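Local coordinates for periplasmic binding protein (Veillonella parvula, PDB 4MO9) that probably acts as the periplasmic solute-binding component of an ABC importer, related to TroA-like proteins such as FepB, and can hold trimethylamine oxide, at residues 252-264 and 299-313. Residues are numbered along the deposited sequence; the frame is centred on the assembly and turned at random.
Sequences VLEKNPDIIMIMG and WSDLKAVENKQVYSA
Ile260 packs against Trp299, Leu302 and Ala304. Its CG1 lies anti to the carbonyl carbon (chi1 -72°), and with the chain extended beyond it CD1 comes over one face of the indole, 4.2 Å from the centroid of the six-membered ring, as a CH-pi contact. Leu302 CD1 rests on the same face, beside Ile260 CD1. Ile262 CD1 meets the ring at its edge, near CH2. Ala304 CB fits tightly, 3.6 Å from Ile260 CG1. On the other face of the sheet Met261, a selenomethionine, lays CG against Tyr311 CB, and the Tyr311 ring stacks on His367.

Strands 259-263 and 310-313 run parallel. Ile260 N bonds to Gln309 O, Tyr311 N to Ile260 O and Ile262 N to Tyr311 O. Ser312 OG gives a short bond to Ile262 O, 2.6 Å, nearly straight on to the carbonyl.

The other side of Ala304 is looser and polar: Asn256, Asp258 and Lys303 are partly exposed, and two waters bridge the segments. Asn256 OD1 accepts a hydrogen bond from Lys303 N, in its carbonyl plane and on a lone pair, at 2.8 Å. A water joins the same OD1 to Pro257 O and Ala304 N. Replacing Asn256 by an alanine removes OD1, and would probably leave Lys303 N without this acceptor and the water with one holder fewer. Lys303 NZ reaches Asp258 OD1 at 2.7 Å in a salt bridge, from above the carboxylate plane. A second water links Asp258 O to Asn307 ND2.

Strand 259-263 sits between strands 201-206 and 310-313. Helix 282-295 packs on Ile262 and Val310, helix 324-334 on Met261 and Tyr311, as is typical of an alpha/beta lobe of a periplasmic binding protein.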
ATOM      1  N   VAL A 252       7.760  22.008  12.485  1.00 49.03           N
ATOM      2  CA  VAL A 252       6.853  21.242  13.337  1.00 48.35           C
ATOM      3  C   VAL A 252       6.618  21.920  14.695  1.00 51.14           C
ATOM      4  O   VAL A 252       5.482  21.981  15.175  1.00 50.53           O
ATOM      5  CB  VAL A 252       7.325  19.780  13.524  1.00 48.65           C
ATOM      6  CG1 VAL A 252       6.403  19.034  14.469  1.00 48.80           C
ATOM      7  CG2 VAL A 252       7.366  19.048  12.178  1.00 44.38           C
ATOM      8  N   LEU A 253       7.683  22.441  15.301  1.00 52.18           N
ATOM      9  CA  LEU A 253       7.561  23.141  16.577  1.00 55.57           C
ATOM     10  C   LEU A 253       6.642  24.363  16.462  1.00 56.61           C
ATOM     11  O   LEU A 253       5.823  24.617  17.351  1.00 58.84           O
ATOM     12  CB  LEU A 253       8.942  23.553  17.104  1.00 56.34           C
ATOM     13  CG  LEU A 253       9.967  22.429  17.299  1.00 57.15           C
ATOM     14  CD1 LEU A 253      11.307  22.956  17.804  1.00 59.80           C
ATOM     15  CD2 LEU A 253       9.434  21.375  18.246  1.00 55.58           C
ATOM     16  N   GLU A 254       6.770  25.106  15.365  1.00 55.69           N
ATOM     17  CA  GLU A 254       5.992  26.329  15.165  1.00 56.66           C
ATOM     18  C   GLU A 254       4.519  26.030  14.893  1.00 54.93           C
ATOM     19  O   GLU A 254       3.630  26.726  15.385  1.00 50.82           O
ATOM     20  CB  GLU A 254       6.580  27.142  14.012  1.00 62.01           C
ATOM     21  CG  GLU A 254       8.012  27.614  14.248  1.00 71.53           C
ATOM     22  CD  GLU A 254       8.643  28.230  13.008  1.00 76.70           C
ATOM     23  OE1 GLU A 254       8.354  27.747  11.886  1.00 76.59           O
ATOM     24  OE2 GLU A 254       9.427  29.190  13.159  1.00 78.87           O
ATOM     25  N   LYS A 255       4.265  24.998  14.095  1.00 52.63           N
ATOM     26  CA  LYS A 255       2.896  24.624  13.762  1.00 54.18           C
ATOM     27  C   LYS A 255       2.170  23.983  14.938  1.00 50.14           C
ATOM     28  O   LYS A 255       0.960  24.153  15.080  1.00 45.94           O
ATOM     29  CB  LYS A 255       2.861  23.684  12.553  1.00 56.59           C
ATOM     30  CG  LYS A 255       3.133  24.372  11.225  1.00 62.54           C
ATOM     31  CD  LYS A 255       2.183  25.543  11.017  1.00 66.96           C
ATOM     32  CE  LYS A 255       2.267  26.083   9.596  1.00 69.39           C
ATOM     33  NZ  LYS A 255       3.635  26.573   9.282  1.00 72.42           N
ATOM     34  N   ASN A 256       2.914  23.255  15.773  1.00 49.11           N
ATOM     35  CA  ASN A 256       2.344  22.563  16.931  1.00 50.63           C
ATOM     36  C   ASN A 256       1.075  21.796  16.561  1.00 45.94           C
ATOM     37  O   ASN A 256      -0.015  22.138  17.003  1.00 45.54           O
ATOM     38  CB  ASN A 256       2.057  23.563  18.061  1.00 54.26           C
ATOM     39  CG  ASN A 256       1.872  22.889  19.410  1.00 57.67           C
ATOM     40  OD1 ASN A 256       2.313  21.756  19.626  1.00 56.66           O
ATOM     41  ND2 ASN A 256       1.220  23.591  20.331  1.00 60.89           N
ATOM     42  N   PRO A 257       1.213  20.756  15.735  1.00 45.44           N
ATOM     43  CA  PRO A 257       0.023  20.106  15.168  1.00 40.88           C
ATOM     44  C   PRO A 257      -0.827  19.371  16.210  1.00 42.56           C
ATOM     45  O   PRO A 257      -0.299  18.933  17.244  1.00 43.59           O
ATOM     46  CB  PRO A 257       0.617  19.110  14.168  1.00 39.60           C
ATOM     47  CG  PRO A 257       1.984  18.789  14.731  1.00 37.76           C
ATOM     48  CD  PRO A 257       2.467  20.081  15.347  1.00 43.74           C
ATOM     49  N   ASP A 258      -2.128  19.249  15.941  1.00 43.51           N
ATOM     50  CA  ASP A 258      -3.030  18.500  16.818  1.00 43.99           C
ATOM     51  C   ASP A 258      -2.626  17.028  16.910  1.00 41.19           C
ATOM     52  O   ASP A 258      -2.746  16.405  17.967  1.00 40.65           O
ATOM     53  CB  ASP A 258      -4.473  18.579  16.303  1.00 45.12           C
ATOM     54  CG  ASP A 258      -5.070  19.981  16.413  1.00 50.42           C
ATOM     55  OD1 ASP A 258      -4.833  20.667  17.433  1.00 49.85           O
ATOM     56  OD2 ASP A 258      -5.787  20.387  15.472  1.00 49.08           O
ATOM     57  N   ILE A 259      -2.149  16.483  15.792  1.00 36.74           N
ATOM     58  CA  ILE A 259      -1.881  15.053  15.671  1.00 37.77           C
ATOM     59  C   ILE A 259      -0.539  14.841  14.951  1.00 36.84           C
ATOM     60  O   ILE A 259      -0.180  15.611  14.059  1.00 35.95           O
ATOM     61  CB  ILE A 259      -3.046  14.359  14.899  1.00 37.44           C
ATOM     62  CG1 ILE A 259      -4.344  14.441  15.717  1.00 36.26           C
ATOM     63  CG2 ILE A 259      -2.720  12.903  14.538  1.00 33.00           C
ATOM     64  CD1 ILE A 259      -5.596  14.048  14.937  1.00 39.42           C
ATOM     65  N   ILE A 260       0.217  13.829  15.377  1.00 38.04           N
ATOM     66  CA  ILE A 260       1.449  13.423  14.694  1.00 37.54           C
ATOM     67  C   ILE A 260       1.276  11.952  14.332  1.00 35.67           C
ATOM     68  O   ILE A 260       0.802  11.159  15.157  1.00 35.30           O
ATOM     69  CB  ILE A 260       2.692  13.573  15.615  1.00 35.13           C
ATOM     70  CG1 ILE A 260       3.054  15.049  15.833  1.00 36.20           C
ATOM     71  CG2 ILE A 260       3.901  12.837  15.026  1.00 36.34           C
ATOM     72  CD1 ILE A 260       4.163  15.273  16.911  1.00 36.16           C
HETATM   73  N   MSE A 261       1.629  11.578  13.106  1.00 33.14           N
HETATM   74  CA  MSE A 261       1.618  10.170  12.735  1.00 32.68           C
HETATM   75  C   MSE A 261       2.941   9.821  12.067  1.00 32.57           C
HETATM   76  O   MSE A 261       3.316  10.446  11.062  1.00 30.22           O
HETATM   77  CB  MSE A 261       0.439   9.859  11.809  1.00 30.44           C
HETATM   78  CG  MSE A 261       0.169   8.366  11.675  1.00 32.68           C
HETATM   79 SE   MSE A 261      -1.321   7.969  10.474  0.73 41.48          SE
HETATM   80  CE  MSE A 261      -2.613   9.166  11.335  1.00 31.14           C
ATOM     81  N   ILE A 262       3.659   8.858  12.652  1.00 31.75           N
ATOM     82  CA  ILE A 262       4.952   8.411  12.130  1.00 32.25           C
ATOM     83  C   ILE A 262       4.789   7.050  11.458  1.00 32.76           C
ATOM     84  O   ILE A 262       4.410   6.085  12.123  1.00 35.24           O
ATOM     85  CB  ILE A 262       5.995   8.250  13.259  1.00 34.80           C
ATOM     86  CG1 ILE A 262       6.079   9.517  14.120  1.00 38.13           C
ATOM     87  CG2 ILE A 262       7.360   7.876  12.675  1.00 35.32           C
ATOM     88  CD1 ILE A 262       6.609  10.735  13.382  1.00 39.50           C
HETATM   89  N   MSE A 263       5.084   6.950  10.164  1.00 31.04           N
HETATM   90  CA  MSE A 263       4.847   5.687   9.454  1.00 33.68           C
HETATM   91  C   MSE A 263       5.937   4.646   9.765  1.00 33.73           C
HETATM   92  O   MSE A 263       7.134   4.970   9.812  1.00 35.70           O
HETATM   93  CB  MSE A 263       4.705   5.922   7.944  1.00 31.95           C
HETATM   94  CG  MSE A 263       3.720   7.045   7.586  1.00 30.31           C
HETATM   95 SE   MSE A 263       1.972   6.905   8.454  0.72 37.05          SE
HETATM   96  CE  MSE A 263       1.422   8.738   8.094  1.00 30.85           C
ATOM     97  N   GLY A 264       5.513   3.408  10.016  1.00 31.63           N
ATOM     98  CA  GLY A 264       6.443   2.334  10.311  1.00 30.08           C
ATOM     99  C   GLY A 264       6.463   1.262   9.236  1.00 31.54           C
ATOM    100  O   GLY A 264       5.538   1.162   8.420  1.00 30.20           O
ATOM    101  N   TRP A 299      10.072  18.214  21.182  1.00 53.04           N
ATOM    102  CA  TRP A 299       8.890  17.371  20.961  1.00 49.17           C
ATOM    103  C   TRP A 299       8.135  17.053  22.254  1.00 50.11           C
ATOM    104  O   TRP A 299       6.915  16.899  22.236  1.00 46.65           O
ATOM    105  CB  TRP A 299       9.235  16.081  20.207  1.00 47.35           C
ATOM    106  CG  TRP A 299       9.268  16.260  18.717  1.00 47.03           C
ATOM    107  CD1 TRP A 299       9.824  17.305  18.032  1.00 50.09           C
ATOM    108  CD2 TRP A 299       8.702  15.388  17.728  1.00 45.27           C
ATOM    109  NE1 TRP A 299       9.654  17.126  16.682  1.00 48.45           N
ATOM    110  CE2 TRP A 299       8.962  15.963  16.466  1.00 46.66           C
ATOM    111  CE3 TRP A 299       8.010  14.172  17.787  1.00 41.07           C
ATOM    112  CZ2 TRP A 299       8.553  15.366  15.272  1.00 42.52           C
ATOM    113  CZ3 TRP A 299       7.594  13.579  16.591  1.00 40.13           C
ATOM    114  CH2 TRP A 299       7.874  14.176  15.353  1.00 41.45           C
ATOM    115  N   SER A 300       8.864  16.991  23.373  1.00 52.29           N
ATOM    116  CA  SER A 300       8.275  16.708  24.678  1.00 55.60           C
ATOM    117  C   SER A 300       7.194  17.722  25.012  1.00 55.97           C
ATOM    118  O   SER A 300       6.250  17.420  25.747  1.00 56.19           O
ATOM    119  CB  SER A 300       9.356  16.768  25.773  1.00 65.32           C
ATOM    120  OG  SER A 300       9.691  15.473  26.236  1.00 69.27           O
ATOM    121  N   ASP A 301       7.360  18.931  24.479  1.00 57.53           N
ATOM    122  CA  ASP A 301       6.483  20.060  24.775  1.00 57.51           C
ATOM    123  C   ASP A 301       5.431  20.247  23.690  1.00 52.49           C
ATOM    124  O   ASP A 301       4.636  21.186  23.748  1.00 53.18           O
ATOM    125  CB  ASP A 301       7.302  21.343  24.894  1.00 62.15           C
ATOM    126  CG  ASP A 301       8.292  21.302  26.040  1.00 67.03           C
ATOM    127  OD1 ASP A 301       7.938  20.790  27.122  1.00 66.75           O
ATOM    128  OD2 ASP A 301       9.429  21.792  25.856  1.00 70.99           O
ATOM    129  N   LEU A 302       5.441  19.373  22.690  1.00 48.74           N
ATOM    130  CA  LEU A 302       4.459  19.458  21.608  1.00 47.05           C
ATOM    131  C   LEU A 302       3.059  19.093  22.090  1.00 48.58           C
ATOM    132  O   LEU A 302       2.876  18.113  22.824  1.00 48.24           O
ATOM    133  CB  LEU A 302       4.845  18.553  20.427  1.00 46.39           C
ATOM    134  CG  LEU A 302       5.948  19.073  19.501  1.00 47.73           C
ATOM    135  CD1 LEU A 302       6.261  18.081  18.386  1.00 44.54           C
ATOM    136  CD2 LEU A 302       5.563  20.420  18.920  1.00 51.75           C
ATOM    137  N   LYS A 303       2.079  19.889  21.672  1.00 47.65           N
ATOM    138  CA  LYS A 303       0.678  19.620  21.952  1.00 49.87           C
ATOM    139  C   LYS A 303       0.312  18.166  21.606  1.00 48.16           C
ATOM    140  O   LYS A 303      -0.378  17.497  22.378  1.00 47.41           O
ATOM    141  CB  LYS A 303      -0.185  20.606  21.159  1.00 58.35           C
ATOM    142  CG  LYS A 303      -1.683  20.415  21.300  1.00 63.44           C
ATOM    143  CD  LYS A 303      -2.453  21.560  20.644  1.00 68.12           C
ATOM    144  CE  LYS A 303      -2.339  21.523  19.131  1.00 70.26           C
ATOM    145  NZ  LYS A 303      -3.204  22.548  18.481  1.00 71.84           N
ATOM    146  N   ALA A 304       0.791  17.668  20.468  1.00 44.77           N
ATOM    147  CA  ALA A 304       0.478  16.299  20.063  1.00 43.86           C
ATOM    148  C   ALA A 304       1.040  15.251  21.031  1.00 45.64           C
ATOM    149  O   ALA A 304       0.409  14.212  21.265  1.00 46.92           O
ATOM    150  CB  ALA A 304       0.951  16.029  18.636  1.00 42.57           C
ATOM    151  N   VAL A 305       2.219  15.516  21.586  1.00 45.73           N
ATOM    152  CA  VAL A 305       2.846  14.569  22.500  1.00 46.57           C
ATOM    153  C   VAL A 305       2.170  14.622  23.869  1.00 48.26           C
ATOM    154  O   VAL A 305       1.795  13.584  24.428  1.00 48.33           O
ATOM    155  CB  VAL A 305       4.370  14.808  22.608  1.00 49.23           C
ATOM    156  CG1 VAL A 305       4.975  13.948  23.705  1.00 49.27           C
ATOM    157  CG2 VAL A 305       5.042  14.505  21.268  1.00 49.91           C
ATOM    158  N   GLU A 306       1.999  15.838  24.386  1.00 50.63           N
ATOM    159  CA  GLU A 306       1.310  16.065  25.652  1.00 54.14           C
ATOM    160  C   GLU A 306      -0.081  15.431  25.707  1.00 53.39           C
ATOM    161  O   GLU A 306      -0.445  14.823  26.718  1.00 56.36           O
ATOM    162  CB  GLU A 306       1.202  17.567  25.932  1.00 56.73           C
ATOM    163  CG  GLU A 306       2.443  18.161  26.549  1.00 61.69           C
ATOM    164  CD  GLU A 306       2.400  19.680  26.596  1.00 64.64           C
ATOM    165  OE1 GLU A 306       1.440  20.271  26.045  1.00 67.47           O
ATOM    166  OE2 GLU A 306       3.333  20.278  27.163  1.00 63.40           O
ATOM    167  N   ASN A 307      -0.855  15.586  24.635  1.00 49.64           N
ATOM    168  CA  ASN A 307      -2.230  15.083  24.595  1.00 48.98           C
ATOM    169  C   ASN A 307      -2.332  13.636  24.129  1.00 46.08           C
ATOM    170  O   ASN A 307      -3.434  13.132  23.928  1.00 44.41           O
ATOM    171  CB  ASN A 307      -3.115  15.952  23.689  1.00 51.75           C
ATOM    172  CG  ASN A 307      -3.166  17.399  24.134  1.00 55.00           C
ATOM    173  OD1 ASN A 307      -2.969  17.706  25.308  1.00 55.52           O
ATOM    174  ND2 ASN A 307      -3.431  18.298  23.189  1.00 55.13           N
ATOM    175  N   LYS A 308      -1.185  12.986  23.959  1.00 45.42           N
ATOM    176  CA  LYS A 308      -1.137  11.607  23.491  1.00 43.48           C
ATOM    177  C   LYS A 308      -1.880  11.501  22.162  1.00 43.53           C
ATOM    178  O   LYS A 308      -2.810  10.706  22.020  1.00 44.21           O
ATOM    179  CB  LYS A 308      -1.729  10.648  24.534  1.00 45.76           C
ATOM    180  CG  LYS A 308      -1.033  10.708  25.914  1.00 50.82           C
ATOM    181  CD  LYS A 308       0.379  10.121  25.861  1.00 55.90           C
ATOM    182  CE  LYS A 308       1.049  10.113  27.235  1.00 60.98           C
ATOM    183  NZ  LYS A 308       2.297   9.290  27.237  1.00 62.93           N
ATOM    184  N   GLN A 309      -1.485  12.333  21.204  1.00 39.55           N
ATOM    185  CA  GLN A 309      -2.055  12.267  19.866  1.00 42.80           C
ATOM    186  C   GLN A 309      -0.965  11.896  18.867  1.00 42.07           C
ATOM    187  O   GLN A 309      -0.864  12.490  17.784  1.00 42.19           O
ATOM    188  CB  GLN A 309      -2.726  13.592  19.491  1.00 44.70           C
ATOM    189  CG  GLN A 309      -3.946  13.914  20.349  1.00 47.10           C
ATOM    190  CD  GLN A 309      -5.089  12.944  20.116  1.00 49.44           C
ATOM    191  OE1 GLN A 309      -5.294  12.465  19.001  1.00 47.50           O
ATOM    192  NE2 GLN A 309      -5.840  12.649  21.170  1.00 52.99           N
ATOM    193  N   VAL A 310      -0.161  10.902  19.251  1.00 39.82           N
ATOM    194  CA  VAL A 310       0.910  10.367  18.413  1.00 36.68           C
ATOM    195  C   VAL A 310       0.551   8.945  17.984  1.00 36.81           C
ATOM    196  O   VAL A 310       0.316   8.068  18.836  1.00 35.62           O
ATOM    197  CB  VAL A 310       2.263  10.357  19.150  1.00 37.01           C
ATOM    198  CG1 VAL A 310       3.351   9.773  18.256  1.00 35.76           C
ATOM    199  CG2 VAL A 310       2.632  11.761  19.579  1.00 36.81           C
ATOM    200  N   TYR A 311       0.524   8.731  16.668  1.00 33.61           N
ATOM    201  CA  TYR A 311       0.049   7.490  16.065  1.00 31.68           C
ATOM    202  C   TYR A 311       1.066   6.952  15.071  1.00 32.71           C
ATOM    203  O   TYR A 311       2.047   7.623  14.754  1.00 33.61           O
ATOM    204  CB  TYR A 311      -1.264   7.744  15.315  1.00 30.63           C
ATOM    205  CG  TYR A 311      -2.369   8.249  16.201  1.00 32.74           C
ATOM    206  CD1 TYR A 311      -2.464   9.597  16.532  1.00 34.78           C
ATOM    207  CD2 TYR A 311      -3.305   7.380  16.724  1.00 33.61           C
ATOM    208  CE1 TYR A 311      -3.470  10.064  17.368  1.00 35.75           C
ATOM    209  CE2 TYR A 311      -4.319   7.837  17.560  1.00 37.12           C
ATOM    210  CZ  TYR A 311      -4.391   9.178  17.878  1.00 36.03           C
ATOM    211  OH  TYR A 311      -5.398   9.633  18.691  1.00 35.12           O
ATOM    212  N   SER A 312       0.817   5.746  14.565  1.00 33.23           N
ATOM    213  CA  SER A 312       1.673   5.149  13.546  1.00 31.54           C
ATOM    214  C   SER A 312       0.863   4.149  12.733  1.00 27.65           C
ATOM    215  O   SER A 312       0.082   3.383  13.299  1.00 29.70           O
ATOM    216  CB  SER A 312       2.870   4.447  14.212  1.00 36.24           C
ATOM    217  OG  SER A 312       3.688   3.817  13.227  1.00 37.66           O
ATOM    218  N   ALA A 313       1.019   4.182  11.409  1.00 29.87           N
ATOM    219  CA  ALA A 313       0.395   3.208  10.525  1.00 29.67           C
ATOM    220  C   ALA A 313       1.480   2.658   9.609  1.00 29.73           C
ATOM    221  O   ALA A 313       2.490   3.325   9.383  1.00 32.85           O
ATOM    222  CB  ALA A 313      -0.713   3.855   9.709  1.00 29.47           C
TER
HETATM  223  O   HOH W   1       2.115  19.307  18.632  1.00 43.34           O
HETATM  224  O   HOH W   2      -3.720  17.461  20.411  1.00 40.83           O